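PDB 2INV: inulin fructotransferase from Bacillus sp. snu-7, which converts inulin into the cyclic difructose dianhydride DFA III by intramolecular fructosyl transfer, releasing the disaccharide units successively from the end of the fructan chain. Local coordinates for residues I353-G358 with A381-S386; D230-L235 with L256-G261. One frame throughout, in Å; residues are numbered along the deposited sequence.

How the interactions relate
Both contacts join successive turns of the same right-handed parallel beta-helix, at different places along it. The centre of interaction 2 lies about 7 Å from the centre of the chain, that of interaction 1 about 27 Å from it, in the later turns. The contacts are in series along the sequence; their centres are about 21 Å apart and their nearest atoms about 11 Å, so neither touches the other. Interaction 2 is the one near sugar: the side chain of Leu256 is about 9 Å from a bound fructose, and Phe250, Pro251 and Arg252 of a glycan pocket come shortly before 256-261 in sequence. Its Leu234 side chain is about 12 Å from a bound phosphonate.

Interaction 1: residues I353-G358 with A381-S386; sequences ILIAGG and ASTTHS
Ile353 and Leu354 run in extended conformation along strand 351-357, whose backbone pairs in parallel with strand 375-379, and the contact with 381-386 begins at Ile355. A chi1 of -53° sets CG2 of Ile355 anti to its backbone N, where it meets CG2 of Thr383 at 3.6 Å, the two branched side chains crossing nearly at a right angle. The same Thr383 methyl is pressed tightly against the carbonyl, with CG2 only 2.9 Å from Ile355 O. Thr383 suits this place because its methyl can pack here while OG1 bonds to the carbonyl of Asp380. At Ala356 the backbone leaves the extended form, and its small side chain points away from the contact. This is where one turn of the right-handed parallel beta-helix runs off its strand and meets the loop following the strand of the next turn. Gly357 brings CA to 3.8 Å from Thr383 CG2. Gly358 adopts a phi of 126°, at which a CB would collide with the preceding carbonyl O. Gly358 O accepts Thr384 N at 3.0 Å in a nearly straight bond (163° at the hydrogen), in the carbonyl plane, and receives a CA-H...O contact from Thr383 CA at 3.3 Å. One water joins Gly358 N to Ser382 O; another bonds to Ser386 OG and weakly to Gly358 O.

Interaction 2: residues D230-L235 with L256-G261; sequences DGVTLL and LIEFTG
Glu258 leaves the backbone with CB 3.9 Å from Leu234 O, and its CG stands anti to the backbone N (chi1 -166°). The chain then runs extended until its carboxylate reaches Val232 at about a right angle: CD lies 4.1 Å from Val232 CG1, and OE1 approaches that methyl to 3.6 Å. Buried as it is, the carboxylate is satisfied at both oxygens, OE1 by Ser255 OG and OE2 by a salt bridge to Arg254, which is expected to favour the ionised form. Along the backbone that carries it, two neighbouring parallel bridges join successive rungs of the right-handed beta-helix, Leu234 with Ile257 where each segment turns a corner and Leu235 with Glu258 just past it. Glu258 N donates to Leu234 O at 2.8 Å, nearly along the C=O axis. Leu234 N reaches Leu256 O at 3.1 Å from 46° out of the carbonyl plane, a more bent bond beside the corner. Leu234 and Ile257 share the opposite sheet face from Glu258, and as aliphatic residues they suit it: Ile257 packs on Val267 of another strand. At the corner, Thr233 lies alongside Leu256, its OG1 3.6 Å from Leu256 CD2 and hydrogen-bonded to Ser255 O.

Interaction 1: residues I353-G358 with A381-S386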
ATOM      1  N   ILE A 353      14.291  -8.178  22.511  1.00 11.61           N
ATOM      2  CA  ILE A 353      13.738  -9.375  21.888  1.00 12.80           C
ATOM      3  C   ILE A 353      13.845 -10.604  22.786  1.00 12.84           C
ATOM      4  O   ILE A 353      14.930 -10.990  23.223  1.00 13.88           O
ATOM      5  CB  ILE A 353      14.426  -9.678  20.540  1.00 12.45           C
ATOM      6  CG1 ILE A 353      14.132  -8.546  19.561  1.00 12.32           C
ATOM      7  CG2 ILE A 353      13.931 -11.006  19.979  1.00 13.21           C
ATOM      8  CD1 ILE A 353      14.922  -8.615  18.273  1.00 12.99           C
ATOM      9  N   LEU A 354      12.697 -11.206  23.076  1.00 13.38           N
ATOM     10  CA  LEU A 354      12.650 -12.399  23.908  1.00 12.03           C
ATOM     11  C   LEU A 354      12.109 -13.580  23.127  1.00 12.75           C
ATOM     12  O   LEU A 354      11.007 -13.543  22.567  1.00 10.04           O
ATOM     13  CB  LEU A 354      11.781 -12.189  25.153  1.00 12.95           C
ATOM     14  CG  LEU A 354      11.542 -13.467  25.961  1.00 11.91           C
ATOM     15  CD1 LEU A 354      12.863 -13.974  26.523  1.00 12.52           C
ATOM     16  CD2 LEU A 354      10.554 -13.185  27.081  1.00 11.73           C
ATOM     17  N   ILE A 355      12.907 -14.634  23.113  1.00 12.89           N
ATOM     18  CA  ILE A 355      12.561 -15.867  22.441  1.00 14.36           C
ATOM     19  C   ILE A 355      12.170 -16.787  23.602  1.00 15.06           C
ATOM     20  O   ILE A 355      12.996 -17.485  24.183  1.00 15.97           O
ATOM     21  CB  ILE A 355      13.787 -16.367  21.633  1.00 14.94           C
ATOM     22  CG1 ILE A 355      14.275 -15.236  20.715  1.00 13.89           C
ATOM     23  CG2 ILE A 355      13.438 -17.585  20.804  1.00 13.99           C
ATOM     24  CD1 ILE A 355      13.237 -14.761  19.699  1.00 15.64           C
ATOM     25  N   ALA A 356      10.885 -16.724  23.943  1.00 15.19           N
ATOM     26  CA  ALA A 356      10.271 -17.464  25.049  1.00 15.45           C
ATOM     27  C   ALA A 356      10.416 -18.970  25.008  1.00 15.56           C
ATOM     28  O   ALA A 356      10.569 -19.622  26.045  1.00 13.64           O
ATOM     29  CB  ALA A 356       8.789 -17.101  25.135  1.00 16.52           C
ATOM     30  N   GLY A 357      10.341 -19.519  23.808  1.00 15.82           N
ATOM     31  CA  GLY A 357      10.461 -20.947  23.654  1.00 15.28           C
ATOM     32  C   GLY A 357      10.423 -21.206  22.178  1.00 15.16           C
ATOM     33  O   GLY A 357      10.010 -20.348  21.399  1.00 14.72           O
ATOM     34  N   GLY A 358      10.849 -22.384  21.770  1.00 14.73           N
ATOM     35  CA  GLY A 358      10.817 -22.650  20.358  1.00 14.32           C
ATOM     36  C   GLY A 358      12.148 -23.099  19.819  1.00 13.41           C
ATOM     37  O   GLY A 358      13.209 -22.953  20.445  1.00 14.35           O
ATOM     38  N   ALA A 381      15.653 -20.516  28.491  1.00 18.69           N
ATOM     39  CA  ALA A 381      16.173 -21.876  28.640  1.00 19.20           C
ATOM     40  C   ALA A 381      15.395 -22.967  27.901  1.00 19.55           C
ATOM     41  O   ALA A 381      15.875 -24.092  27.768  1.00 20.27           O
ATOM     42  CB  ALA A 381      16.271 -22.221  30.126  1.00 19.36           C
ATOM     43  N   SER A 382      14.193 -22.640  27.438  1.00 20.56           N
ATOM     44  CA  SER A 382      13.376 -23.607  26.723  1.00 20.25           C
ATOM     45  C   SER A 382      13.816 -23.680  25.275  1.00 20.86           C
ATOM     46  O   SER A 382      13.752 -24.737  24.649  1.00 21.32           O
ATOM     47  CB  SER A 382      11.893 -23.216  26.776  1.00 19.90           C
ATOM     48  OG  SER A 382      11.372 -23.293  28.083  1.00 19.92           O
ATOM     49  N   THR A 383      14.281 -22.554  24.750  1.00 19.84           N
ATOM     50  CA  THR A 383      14.710 -22.475  23.361  1.00 18.64           C
ATOM     51  C   THR A 383      15.825 -23.431  22.971  1.00 18.62           C
ATOM     52  O   THR A 383      16.680 -23.788  23.776  1.00 19.17           O
ATOM     53  CB  THR A 383      15.199 -21.057  23.002  1.00 18.92           C
ATOM     54  OG1 THR A 383      16.420 -20.778  23.705  1.00 18.18           O
ATOM     55  CG2 THR A 383      14.155 -20.031  23.364  1.00 19.90           C
ATOM     56  N   THR A 384      15.790 -23.842  21.711  1.00 17.32           N
ATOM     57  CA  THR A 384      16.797 -24.723  21.155  1.00 17.08           C
ATOM     58  C   THR A 384      17.167 -24.283  19.753  1.00 17.65           C
ATOM     59  O   THR A 384      16.333 -23.776  18.993  1.00 16.27           O
ATOM     60  CB  THR A 384      16.323 -26.189  21.048  1.00 17.36           C
ATOM     61  OG1 THR A 384      15.184 -26.268  20.179  1.00 17.65           O
ATOM     62  CG2 THR A 384      15.984 -26.749  22.413  1.00 17.09           C
ATOM     63  N   HIS A 385      18.444 -24.468  19.446  1.00 17.91           N
ATOM     64  CA  HIS A 385      19.012 -24.172  18.143  1.00 18.21           C
ATOM     65  C   HIS A 385      18.726 -22.781  17.548  1.00 17.53           C
ATOM     66  O   HIS A 385      18.618 -22.627  16.334  1.00 16.84           O
ATOM     67  CB  HIS A 385      18.578 -25.296  17.199  1.00 20.56           C
ATOM     68  CG  HIS A 385      18.637 -26.653  17.833  1.00 22.92           C
ATOM     69  ND1 HIS A 385      19.676 -27.048  18.648  1.00 24.68           N
ATOM     70  CD2 HIS A 385      17.765 -27.692  17.811  1.00 24.50           C
ATOM     71  CE1 HIS A 385      19.442 -28.267  19.102  1.00 24.69           C
ATOM     72  NE2 HIS A 385      18.291 -28.680  18.608  1.00 26.14           N
ATOM     73  N   SER A 386      18.635 -21.768  18.413  1.00 16.50           N
ATOM     74  CA  SER A 386      18.384 -20.383  17.989  1.00 16.27           C
ATOM     75  C   SER A 386      19.654 -19.793  17.382  1.00 16.25           C
ATOM     76  O   SER A 386      20.749 -20.315  17.604  1.00 15.17           O
ATOM     77  CB  SER A 386      17.962 -19.510  19.178  1.00 16.46           C
ATOM     78  OG  SER A 386      16.895 -20.088  19.907  1.00 17.78           O
TER
HETATM   79  O   HOH W   1      14.416 -20.774  18.998  1.00 14.84           O
HETATM   80  O   HOH W   2      11.295 -25.007  23.410  1.00 21.22           O

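Interaction 2: residues D230-L235 with L256-G261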
ATOM      1  N   ASP A 230      -6.523  -2.551  27.432  1.00 18.90           N
ATOM      2  CA  ASP A 230      -7.128  -3.866  27.621  1.00 19.99           C
ATOM      3  C   ASP A 230      -7.511  -4.503  26.299  1.00 19.51           C
ATOM      4  O   ASP A 230      -8.159  -5.553  26.270  1.00 21.49           O
ATOM      5  CB  ASP A 230      -8.386  -3.741  28.475  1.00 21.79           C
ATOM      6  CG  ASP A 230      -8.095  -3.233  29.868  1.00 23.38           C
ATOM      7  OD1 ASP A 230      -7.146  -3.740  30.511  1.00 24.52           O
ATOM      8  OD2 ASP A 230      -8.816  -2.321  30.329  1.00 25.87           O
ATOM      9  N   GLY A 231      -7.128  -3.863  25.202  1.00 18.29           N
ATOM     10  CA  GLY A 231      -7.479  -4.401  23.906  1.00 17.22           C
ATOM     11  C   GLY A 231      -6.284  -4.657  23.020  1.00 16.29           C
ATOM     12  O   GLY A 231      -5.140  -4.345  23.372  1.00 15.81           O
ATOM     13  N   VAL A 232      -6.560  -5.212  21.850  1.00 14.57           N
ATOM     14  CA  VAL A 232      -5.522  -5.506  20.892  1.00 13.06           C
ATOM     15  C   VAL A 232      -5.630  -4.511  19.753  1.00 12.21           C
ATOM     16  O   VAL A 232      -6.708  -3.955  19.501  1.00 11.83           O
ATOM     17  CB  VAL A 232      -5.684  -6.922  20.344  1.00 14.54           C
ATOM     18  CG1 VAL A 232      -5.509  -7.932  21.474  1.00 15.04           C
ATOM     19  CG2 VAL A 232      -7.057  -7.086  19.706  1.00 14.63           C
ATOM     20  N   THR A 233      -4.516  -4.287  19.068  1.00 11.01           N
ATOM     21  CA  THR A 233      -4.529  -3.377  17.955  1.00 11.00           C
ATOM     22  C   THR A 233      -4.833  -4.306  16.784  1.00 11.59           C
ATOM     23  O   THR A 233      -5.939  -4.284  16.239  1.00 11.79           O
ATOM     24  CB  THR A 233      -3.176  -2.682  17.831  1.00 10.14           C
ATOM     25  OG1 THR A 233      -2.854  -2.068  19.087  1.00 10.44           O
ATOM     26  CG2 THR A 233      -3.217  -1.602  16.761  1.00 10.13           C
ATOM     27  N   LEU A 234      -3.873  -5.149  16.412  1.00 11.77           N
ATOM     28  CA  LEU A 234      -4.105  -6.113  15.343  1.00 11.97           C
ATOM     29  C   LEU A 234      -3.927  -7.491  15.963  1.00 11.60           C
ATOM     30  O   LEU A 234      -2.882  -7.799  16.544  1.00 11.22           O
ATOM     31  CB  LEU A 234      -3.113  -5.941  14.197  1.00 12.31           C
ATOM     32  CG  LEU A 234      -3.216  -7.033  13.124  1.00 12.99           C
ATOM     33  CD1 LEU A 234      -4.589  -7.011  12.467  1.00 14.26           C
ATOM     34  CD2 LEU A 234      -2.125  -6.821  12.091  1.00 15.54           C
ATOM     35  N   LEU A 235      -4.965  -8.309  15.861  1.00 11.62           N
ATOM     36  CA  LEU A 235      -4.947  -9.651  16.418  1.00 12.11           C
ATOM     37  C   LEU A 235      -5.256 -10.675  15.332  1.00 11.22           C
ATOM     38  O   LEU A 235      -6.170 -10.479  14.528  1.00 10.95           O
ATOM     39  CB  LEU A 235      -5.979  -9.732  17.543  1.00 12.70           C
ATOM     40  CG  LEU A 235      -6.434 -11.098  18.057  1.00 12.78           C
ATOM     41  CD1 LEU A 235      -5.267 -11.883  18.630  1.00 13.26           C
ATOM     42  CD2 LEU A 235      -7.503 -10.881  19.116  1.00 13.49           C
ATOM     43  N   LEU A 256       0.457  -4.352  19.905  1.00 11.07           N
ATOM     44  CA  LEU A 256       0.205  -3.663  18.645  1.00 12.61           C
ATOM     45  C   LEU A 256      -0.048  -4.708  17.573  1.00 13.14           C
ATOM     46  O   LEU A 256      -0.886  -4.522  16.694  1.00 12.82           O
ATOM     47  CB  LEU A 256       1.391  -2.773  18.261  1.00 12.38           C
ATOM     48  CG  LEU A 256       1.666  -1.582  19.184  1.00 11.70           C
ATOM     49  CD1 LEU A 256       2.822  -0.774  18.618  1.00 12.50           C
ATOM     50  CD2 LEU A 256       0.424  -0.707  19.320  1.00 11.44           C
ATOM     51  N   ILE A 257       0.685  -5.810  17.651  1.00 13.04           N
ATOM     52  CA  ILE A 257       0.514  -6.907  16.717  1.00 13.82           C
ATOM     53  C   ILE A 257       0.581  -8.175  17.532  1.00 12.89           C
ATOM     54  O   ILE A 257       1.580  -8.456  18.196  1.00 12.94           O
ATOM     55  CB  ILE A 257       1.587  -6.915  15.626  1.00 14.63           C
ATOM     56  CG1 ILE A 257       1.389  -5.702  14.718  1.00 16.05           C
ATOM     57  CG2 ILE A 257       1.495  -8.208  14.814  1.00 15.59           C
ATOM     58  CD1 ILE A 257       2.462  -5.528  13.678  1.00 18.18           C
ATOM     59  N   GLU A 258      -0.499  -8.941  17.476  1.00 12.65           N
ATOM     60  CA  GLU A 258      -0.584 -10.142  18.274  1.00 12.60           C
ATOM     61  C   GLU A 258      -1.133 -11.330  17.506  1.00 12.23           C
ATOM     62  O   GLU A 258      -2.315 -11.376  17.150  1.00 11.96           O
ATOM     63  CB  GLU A 258      -1.454  -9.845  19.495  1.00 14.06           C
ATOM     64  CG  GLU A 258      -1.378 -10.860  20.587  1.00 14.58           C
ATOM     65  CD  GLU A 258      -2.272 -10.474  21.739  1.00 17.08           C
ATOM     66  OE1 GLU A 258      -2.223  -9.288  22.143  1.00 17.17           O
ATOM     67  OE2 GLU A 258      -3.020 -11.340  22.252  1.00 17.69           O
ATOM     68  N   PHE A 259      -0.257 -12.300  17.271  1.00 11.83           N
ATOM     69  CA  PHE A 259      -0.604 -13.518  16.554  1.00 11.96           C
ATOM     70  C   PHE A 259      -0.672 -14.696  17.518  1.00 12.12           C
ATOM     71  O   PHE A 259       0.221 -14.865  18.339  1.00 12.61           O
ATOM     72  CB  PHE A 259       0.491 -13.896  15.546  1.00 11.91           C
ATOM     73  CG  PHE A 259       0.627 -12.976  14.366  1.00 11.47           C
ATOM     74  CD1 PHE A 259      -0.296 -11.970  14.115  1.00 10.69           C
ATOM     75  CD2 PHE A 259       1.676 -13.167  13.459  1.00 11.22           C
ATOM     76  CE1 PHE A 259      -0.177 -11.167  12.971  1.00 10.10           C
ATOM     77  CE2 PHE A 259       1.795 -12.380  12.331  1.00 10.52           C
ATOM     78  CZ  PHE A 259       0.867 -11.378  12.084  1.00 11.33           C
ATOM     79  N   THR A 260      -1.725 -15.497  17.461  1.00 12.38           N
ATOM     80  CA  THR A 260      -1.709 -16.689  18.279  1.00 12.30           C
ATOM     81  C   THR A 260      -1.828 -17.856  17.322  1.00 13.17           C
ATOM     82  O   THR A 260      -2.799 -17.976  16.577  1.00 13.71           O
ATOM     83  CB  THR A 260      -2.813 -16.774  19.370  1.00 12.37           C
ATOM     84  OG1 THR A 260      -2.809 -18.102  19.923  1.00 13.08           O
ATOM     85  CG2 THR A 260      -4.177 -16.458  18.809  1.00 12.28           C
ATOM     86  N   GLY A 261      -0.794 -18.688  17.328  1.00 12.81           N
ATOM     87  CA  GLY A 261      -0.764 -19.861  16.479  1.00 12.06           C
ATOM     88  C   GLY A 261      -0.861 -19.602  14.986  1.00 11.97           C
ATOM     89  O   GLY A 261      -1.452 -20.405  14.268  1.00 11.38           O
TER